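Long-range contacts in RIM-binding protein, isoform F (Drosophila melanogaster, PDB 6Q9M), which probably acts as an active-zone scaffold that couples synaptic vesicle recruitment to release sites: residues K22-W28 / T60-G66; I113-A118 / F201-T205. All blocks are in the same frame, centred on the assembly; numbering follows the deposited sequence.

Interaction 1: K22-W28 / T60-G66; sequences KSVLIGW and TRALIEG
Strands B and E of the first fibronectin type III domain pair antiparallel here in the three-stranded sheet of its beta-sandwich. Strands 23-28 and 61-65 are extended, axes 4.7 Å and directions 165° apart; Gly66 turns off with positive phi. Val24 and Ile64 exchange N-to-O hydrogen bonds (3.1 and 2.8 Å), as do Ile26 and Ala62 (2.9 and 3.0 Å). Trp28 N donates to Thr60 O (3.1 Å), and Thr60 OG1 to Trp28 O (2.7 Å). Thr60 CB lies over the face of the Trp28 (chi1 p) five-membered ring, 3.8 Å from its centroid (CH-pi), Trp28 CZ3 meets Ala62 CB at 3.8 Å, and Ile26 CD1 meets Ile64 CD1 at 3.8 Å on the same face. On the other, in non-hydrogen-bonded pairs, Leu25 CB meets Leu63 CD1 (4.2 Å), and a CB on Gly27 would clash with Arg61 NH2, so glycine lets the arginine pass. The inward face packs on Val44 and Ile75 of strands 39-46 and 73-81; strand 12-20 flanks 23-28, its Glu17 salt-bridged to Arg61.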
ATOM      1  N   LYS A  22      11.102 -10.283  27.847  1.00 78.65           N
ATOM      2  CA  LYS A  22       9.981 -10.714  27.022  1.00 78.85           C
ATOM      3  C   LYS A  22       8.779  -9.783  27.136  1.00 72.18           C
ATOM      4  O   LYS A  22       7.621 -10.215  27.012  1.00 76.20           O
ATOM      5  CB  LYS A  22       9.571 -12.148  27.312  1.00 95.28           C
ATOM      6  CG  LYS A  22       9.738 -12.690  28.715  1.00115.92           C
ATOM      7  CD  LYS A  22       8.681 -12.276  29.677  1.00119.04           C
ATOM      8  CE  LYS A  22       8.951 -12.795  31.089  1.00115.30           C
ATOM      9  NZ  LYS A  22       8.046 -12.233  32.086  1.00109.78           N
ATOM     10  N   SER A  23       9.026  -8.488  27.338  1.00 66.61           N
ATOM     11  CA  SER A  23       7.942  -7.513  27.423  1.00 63.07           C
ATOM     12  C   SER A  23       8.483  -6.135  27.060  1.00 67.41           C
ATOM     13  O   SER A  23       9.701  -5.909  27.053  1.00 72.07           O
ATOM     14  CB  SER A  23       7.323  -7.498  28.827  1.00 64.91           C
ATOM     15  OG  SER A  23       8.286  -7.210  29.829  1.00 71.34           O
ATOM     16  N   VAL A  24       7.564  -5.231  26.699  1.00 57.10           N
ATOM     17  CA  VAL A  24       7.903  -3.847  26.358  1.00 59.11           C
ATOM     18  C   VAL A  24       6.847  -2.919  26.937  1.00 59.84           C
ATOM     19  O   VAL A  24       5.664  -3.271  27.002  1.00 63.51           O
ATOM     20  CB  VAL A  24       8.047  -3.609  24.833  1.00 60.41           C
ATOM     21  CG1 VAL A  24       9.267  -4.305  24.262  1.00 59.80           C
ATOM     22  CG2 VAL A  24       6.774  -4.014  24.093  1.00 51.61           C
ATOM     23  N   LEU A  25       7.281  -1.728  27.344  1.00 57.55           N
ATOM     24  CA  LEU A  25       6.394  -0.667  27.801  1.00 62.85           C
ATOM     25  C   LEU A  25       6.406   0.477  26.789  1.00 64.24           C
ATOM     26  O   LEU A  25       7.474   0.994  26.447  1.00 62.07           O
ATOM     27  CB  LEU A  25       6.834  -0.184  29.178  1.00 69.20           C
ATOM     28  CG  LEU A  25       6.079   0.962  29.825  1.00 70.09           C
ATOM     29  CD1 LEU A  25       4.706   0.509  30.288  1.00 72.25           C
ATOM     30  CD2 LEU A  25       6.880   1.522  30.984  1.00 66.22           C
ATOM     31  N   ILE A  26       5.224   0.848  26.294  1.00 62.03           N
ATOM     32  CA  ILE A  26       5.076   1.868  25.266  1.00 64.79           C
ATOM     33  C   ILE A  26       4.144   2.964  25.756  1.00 63.25           C
ATOM     34  O   ILE A  26       3.339   2.778  26.675  1.00 59.71           O
ATOM     35  CB  ILE A  26       4.535   1.323  23.931  1.00 57.54           C
ATOM     36  CG1 ILE A  26       3.060   0.949  24.102  1.00 47.85           C
ATOM     37  CG2 ILE A  26       5.392   0.185  23.397  1.00 58.17           C
ATOM     38  CD1 ILE A  26       2.434   0.395  22.841  1.00 50.83           C
ATOM     39  N   GLY A  27       4.255   4.117  25.097  1.00 62.81           N
ATOM     40  CA  GLY A  27       3.353   5.222  25.331  1.00 60.31           C
ATOM     41  C   GLY A  27       2.993   5.870  24.011  1.00 63.40           C
ATOM     42  O   GLY A  27       3.672   5.678  22.999  1.00 59.21           O
ATOM     43  N   TRP A  28       1.888   6.622  24.025  1.00 63.51           N
ATOM     44  CA  TRP A  28       1.427   7.332  22.835  1.00 62.95           C
ATOM     45  C   TRP A  28       0.587   8.529  23.269  1.00 70.72           C
ATOM     46  O   TRP A  28       0.361   8.766  24.465  1.00 55.85           O
ATOM     47  CB  TRP A  28       0.664   6.403  21.874  1.00 55.71           C
ATOM     48  CG  TRP A  28      -0.616   5.801  22.415  1.00 59.58           C
ATOM     49  CD1 TRP A  28      -1.885   6.313  22.289  1.00 55.48           C
ATOM     50  CD2 TRP A  28      -0.751   4.571  23.146  1.00 57.59           C
ATOM     51  NE1 TRP A  28      -2.795   5.479  22.898  1.00 59.97           N
ATOM     52  CE2 TRP A  28      -2.129   4.410  23.442  1.00 65.31           C
ATOM     53  CE3 TRP A  28       0.157   3.612  23.610  1.00 55.11           C
ATOM     54  CZ2 TRP A  28      -2.623   3.317  24.183  1.00 62.10           C
ATOM     55  CZ3 TRP A  28      -0.338   2.513  24.340  1.00 59.20           C
ATOM     56  CH2 TRP A  28      -1.716   2.384  24.620  1.00 59.30           C
ATOM     57  N   THR A  60      -2.517   6.721  28.372  1.00 66.47           N
ATOM     58  CA  THR A  60      -2.106   6.218  27.064  1.00 64.55           C
ATOM     59  C   THR A  60      -0.731   5.554  27.149  1.00 67.66           C
ATOM     60  O   THR A  60       0.246   5.965  26.516  1.00 60.76           O
ATOM     61  CB  THR A  60      -2.121   7.334  26.026  1.00 63.35           C
ATOM     62  OG1 THR A  60      -1.339   8.435  26.491  1.00 69.28           O
ATOM     63  CG2 THR A  60      -3.543   7.804  25.759  1.00 61.09           C
ATOM     64  N   ARG A  61      -0.674   4.519  27.982  1.00 65.45           N
ATOM     65  CA  ARG A  61       0.507   3.690  28.128  1.00 67.54           C
ATOM     66  C   ARG A  61       0.074   2.232  28.112  1.00 71.56           C
ATOM     67  O   ARG A  61      -1.092   1.908  28.347  1.00 65.27           O
ATOM     68  CB  ARG A  61       1.250   4.008  29.429  1.00 72.51           C
ATOM     69  CG  ARG A  61       1.914   5.375  29.477  1.00 78.63           C
ATOM     70  CD  ARG A  61       3.193   5.319  30.310  1.00 89.04           C
ATOM     71  NE  ARG A  61       3.608   6.623  30.823  1.00100.94           N
ATOM     72  CZ  ARG A  61       4.131   7.597  30.079  1.00106.47           C
ATOM     73  NH1 ARG A  61       4.480   8.748  30.651  1.00115.42           N
ATOM     74  NH2 ARG A  61       4.303   7.429  28.770  1.00 91.18           N
ATOM     75  N   ALA A  62       1.027   1.340  27.859  1.00 73.49           N
ATOM     76  CA  ALA A  62       0.695  -0.076  27.871  1.00 66.49           C
ATOM     77  C   ALA A  62       1.947  -0.906  28.102  1.00 72.85           C
ATOM     78  O   ALA A  62       3.030  -0.569  27.616  1.00 70.00           O
ATOM     79  CB  ALA A  62       0.016  -0.505  26.565  1.00 49.70           C
ATOM     80  N   LEU A  63       1.771  -2.002  28.834  1.00 71.82           N
ATOM     81  CA  LEU A  63       2.795  -3.015  29.053  1.00 60.96           C
ATOM     82  C   LEU A  63       2.383  -4.242  28.249  1.00 57.48           C
ATOM     83  O   LEU A  63       1.343  -4.849  28.520  1.00 63.68           O
ATOM     84  CB  LEU A  63       2.929  -3.340  30.541  1.00 65.92           C
ATOM     85  CG  LEU A  63       3.984  -4.378  30.939  1.00 64.79           C
ATOM     86  CD1 LEU A  63       5.398  -3.810  30.767  1.00 62.55           C
ATOM     87  CD2 LEU A  63       3.764  -4.874  32.369  1.00 64.69           C
ATOM     88  N   ILE A  64       3.165  -4.586  27.235  1.00 56.16           N
ATOM     89  CA  ILE A  64       2.847  -5.708  26.363  1.00 62.63           C
ATOM     90  C   ILE A  64       3.703  -6.907  26.747  1.00 70.30           C
ATOM     91  O   ILE A  64       4.937  -6.862  26.646  1.00 66.23           O
ATOM     92  CB  ILE A  64       3.047  -5.349  24.887  1.00 58.42           C
ATOM     93  CG1 ILE A  64       2.527  -3.943  24.616  1.00 57.19           C
ATOM     94  CG2 ILE A  64       2.344  -6.379  24.020  1.00 56.87           C
ATOM     95  CD1 ILE A  64       3.000  -3.380  23.274  1.00 62.21           C
ATOM     96  N   GLU A  65       3.045  -7.982  27.158  1.00 69.84           N
ATOM     97  CA  GLU A  65       3.716  -9.225  27.486  1.00 70.35           C
ATOM     98  C   GLU A  65       3.898 -10.085  26.238  1.00 71.50           C
ATOM     99  O   GLU A  65       3.376  -9.787  25.161  1.00 74.35           O
ATOM    100  CB  GLU A  65       2.922  -9.980  28.546  1.00 75.78           C
ATOM    101  CG  GLU A  65       2.783  -9.206  29.836  1.00 77.52           C
ATOM    102  CD  GLU A  65       4.062  -9.225  30.647  1.00 86.96           C
ATOM    103  OE1 GLU A  65       4.134  -8.487  31.653  1.00 81.77           O
ATOM    104  OE2 GLU A  65       4.994  -9.980  30.273  1.00 96.91           O
ATOM    105  N   GLY A  66       4.676 -11.157  26.393  1.00 76.74           N
ATOM    106  CA  GLY A  66       4.972 -12.068  25.304  1.00 66.04           C
ATOM    107  C   GLY A  66       5.562 -11.383  24.086  1.00 73.27           C
ATOM    108  O   GLY A  66       5.045 -11.545  22.975  1.00 80.95           O
TER

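Interaction 2: I113-A118 / F201-T205; sequences ITCSSA and FRTLT
At one end of the second fibronectin type III domain, the A-B loop joining strands 106-111 and 118-123 meets the chain as it leaves the last strand, 198-202. The loop is shaped by an ST turn: Thr114 OG1 accepts from Ser116 N (3.3 Å) and also shares a hydrogen bond with Ser117 OG (2.7 Å), for which Thr114 and Ser117 both adopt chi1 p. Thr114 N donates to Ser117 O at 2.9 Å, pulling the bend together. Cys115, near phi/psi -72/-15, sits at the bend, and the chain is extended again by Ser117 and Ala118. Opposite, residues 201-205 run extended, with Thr203 and Leu204 both near -74/165. One backbone hydrogen bond spans the segments, Leu204 N to Thr114 O at 3.1 Å. Beside it Cys115 and Leu204 approach to 4.1 Å between CA atoms, and Cys115 CA makes a CA-H...O contact of 3.3 Å with Leu204 O. Apolar side chains pack between the segments, with Ala118 buried. The CA-to-CB bond of Ile113 (m, t) points toward 201-205, its CD1 3.6 Å from Phe201 CD2 and its CG2 4.4 Å from Leu204 CG. Phe201, chi1 p, brings CZ to 3.7 Å from Ala118 CB. Thr203 CB lies 3.3 Å from Thr114 O, while Thr203 OG1 is hydrogen-bonded to Ala156 O and Thr159 N. Phe201 pairs with Tyr161 of strand 160-167 and reaches Ile152 of strand 149-152, which also touches Ala118, so the contact bridges the sandwich's two sheets.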
ATOM      1  N   ILE A 113      -4.227   5.074 -10.382  1.00 61.03           N
ATOM      2  CA  ILE A 113      -3.362   5.624 -11.414  1.00 57.24           C
ATOM      3  C   ILE A 113      -4.215   6.213 -12.527  1.00 55.56           C
ATOM      4  O   ILE A 113      -5.155   5.573 -13.006  1.00 57.49           O
ATOM      5  CB  ILE A 113      -2.422   4.533 -11.952  1.00 60.28           C
ATOM      6  CG1 ILE A 113      -1.561   3.977 -10.807  1.00 59.90           C
ATOM      7  CG2 ILE A 113      -1.582   5.074 -13.124  1.00 57.24           C
ATOM      8  CD1 ILE A 113      -0.620   2.859 -11.226  1.00 59.69           C
ATOM      9  N   THR A 114      -3.892   7.431 -12.940  1.00 60.21           N
ATOM     10  CA  THR A 114      -4.501   8.047 -14.110  1.00 67.18           C
ATOM     11  C   THR A 114      -3.392   8.388 -15.108  1.00 69.54           C
ATOM     12  O   THR A 114      -2.227   8.002 -14.935  1.00 75.42           O
ATOM     13  CB  THR A 114      -5.318   9.289 -13.724  1.00 66.57           C
ATOM     14  OG1 THR A 114      -4.441  10.331 -13.265  1.00 66.10           O
ATOM     15  CG2 THR A 114      -6.306   8.956 -12.645  1.00 58.01           C
ATOM     16  N   CYS A 115      -3.740   9.146 -16.147  1.00 69.30           N
ATOM     17  CA  CYS A 115      -2.723   9.559 -17.111  1.00 73.26           C
ATOM     18  C   CYS A 115      -1.780  10.614 -16.546  1.00 67.11           C
ATOM     19  O   CYS A 115      -0.723  10.861 -17.136  1.00 60.30           O
ATOM     20  CB  CYS A 115      -3.364  10.075 -18.396  1.00 81.65           C
ATOM     21  SG  CYS A 115      -4.709  11.195 -18.107  1.00 91.59           S
ATOM     22  N   SER A 116      -2.141  11.258 -15.432  1.00 61.18           N
ATOM     23  CA  SER A 116      -1.345  12.359 -14.918  1.00 57.07           C
ATOM     24  C   SER A 116      -1.086  12.292 -13.419  1.00 56.42           C
ATOM     25  O   SER A 116      -0.508  13.240 -12.870  1.00 52.83           O
ATOM     26  CB  SER A 116      -2.028  13.681 -15.232  1.00 53.20           C
ATOM     27  OG  SER A 116      -3.177  13.789 -14.424  1.00 62.72           O
ATOM     28  N   SER A 117      -1.488  11.223 -12.738  1.00 57.08           N
ATOM     29  CA  SER A 117      -1.413  11.221 -11.285  1.00 56.02           C
ATOM     30  C   SER A 117      -1.487   9.794 -10.759  1.00 55.26           C
ATOM     31  O   SER A 117      -1.870   8.865 -11.470  1.00 57.49           O
ATOM     32  CB  SER A 117      -2.533  12.065 -10.688  1.00 58.15           C
ATOM     33  OG  SER A 117      -3.777  11.402 -10.855  1.00 63.94           O
ATOM     34  N   ALA A 118      -1.145   9.645  -9.480  1.00 48.40           N
ATOM     35  CA  ALA A 118      -1.206   8.360  -8.796  1.00 54.84           C
ATOM     36  C   ALA A 118      -1.238   8.617  -7.297  1.00 56.47           C
ATOM     37  O   ALA A 118      -0.735   9.636  -6.819  1.00 61.55           O
ATOM     38  CB  ALA A 118      -0.016   7.461  -9.166  1.00 45.93           C
ATOM     39  N   PHE A 201       5.523   1.955 -11.775  1.00 57.14           N
ATOM     40  CA  PHE A 201       4.193   1.946 -12.371  1.00 59.49           C
ATOM     41  C   PHE A 201       4.228   2.787 -13.639  1.00 53.49           C
ATOM     42  O   PHE A 201       5.202   3.492 -13.910  1.00 56.48           O
ATOM     43  CB  PHE A 201       3.129   2.466 -11.386  1.00 60.89           C
ATOM     44  CG  PHE A 201       3.166   3.960 -11.168  1.00 51.84           C
ATOM     45  CD1 PHE A 201       3.982   4.516 -10.185  1.00 48.34           C
ATOM     46  CD2 PHE A 201       2.368   4.808 -11.929  1.00 56.65           C
ATOM     47  CE1 PHE A 201       4.018   5.890  -9.977  1.00 54.13           C
ATOM     48  CE2 PHE A 201       2.397   6.200 -11.731  1.00 59.45           C
ATOM     49  CZ  PHE A 201       3.228   6.740 -10.758  1.00 55.16           C
ATOM     50  N   ARG A 202       3.153   2.699 -14.425  1.00 53.70           N
ATOM     51  CA  ARG A 202       3.010   3.462 -15.661  1.00 53.14           C
ATOM     52  C   ARG A 202       1.713   4.257 -15.633  1.00 56.60           C
ATOM     53  O   ARG A 202       0.685   3.752 -15.171  1.00 63.05           O
ATOM     54  CB  ARG A 202       3.004   2.557 -16.895  1.00 56.89           C
ATOM     55  CG  ARG A 202       2.873   3.364 -18.191  1.00 64.70           C
ATOM     56  CD  ARG A 202       2.701   2.524 -19.455  1.00 80.31           C
ATOM     57  NE  ARG A 202       3.406   1.250 -19.428  1.00 82.10           N
ATOM     58  CZ  ARG A 202       4.517   1.009 -20.114  1.00 87.21           C
ATOM     59  NH1 ARG A 202       5.042   1.965 -20.865  1.00 85.57           N
ATOM     60  NH2 ARG A 202       5.099  -0.183 -20.049  1.00 92.81           N
ATOM     61  N   THR A 203       1.745   5.495 -16.125  1.00 79.54           N
ATOM     62  CA  THR A 203       0.490   6.234 -16.170  1.00 76.09           C
ATOM     63  C   THR A 203      -0.407   5.694 -17.284  1.00 81.20           C
ATOM     64  O   THR A 203       0.035   4.974 -18.179  1.00 79.71           O
ATOM     65  CB  THR A 203       0.735   7.735 -16.335  1.00 81.51           C
ATOM     66  OG1 THR A 203       1.706   7.989 -17.371  1.00 82.21           O
ATOM     67  CG2 THR A 203       1.221   8.316 -15.016  1.00 79.19           C
ATOM     68  N   LEU A 204      -1.699   6.004 -17.188  1.00 83.19           N
ATOM     69  CA  LEU A 204      -2.655   5.577 -18.201  1.00 81.83           C
ATOM     70  C   LEU A 204      -2.461   6.386 -19.486  1.00 84.11           C
ATOM     71  O   LEU A 204      -1.803   7.429 -19.508  1.00 79.03           O
ATOM     72  CB  LEU A 204      -4.088   5.720 -17.691  1.00 72.62           C
ATOM     73  CG  LEU A 204      -4.481   5.000 -16.398  1.00 84.47           C
ATOM     74  CD1 LEU A 204      -5.913   5.326 -16.082  1.00 82.30           C
ATOM     75  CD2 LEU A 204      -4.289   3.483 -16.491  1.00 70.24           C
ATOM     76  N   THR A 205      -3.106   5.922 -20.553  1.00 89.97           N
ATOM     77  CA  THR A 205      -2.985   6.533 -21.872  1.00 88.41           C
ATOM     78  C   THR A 205      -4.089   7.561 -22.071  1.00 83.35           C
ATOM     79  O   THR A 205      -5.248   7.323 -21.727  1.00 89.73           O
ATOM     80  CB  THR A 205      -3.039   5.480 -22.984  1.00 91.56           C
ATOM     81  OG1 THR A 205      -2.229   4.350 -22.621  1.00 95.15           O
ATOM     82  CG2 THR A 205      -2.500   6.062 -24.291  1.00 91.86           C
TER

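Interaction 1 lies within the first fibronectin type III domain and interaction 2 at an end of the second, on opposite sides of the chain's centre; their centres are 43 Å apart and their nearest atoms about 29 Å, so they do not touch, and they use different strands of different domains. Interaction 1 is a regular strand pairing, with a ladder of backbone hydrogen bonds and one face turned into the buried core while the other bears exposed side chains. Interaction 2 joins a loop to the end of a strand. Both have apolar contacts, but in interaction 2 they accompany a single backbone hydrogen bond and an ST turn in the loop. Its buried area is smaller, 385 against 710 Å².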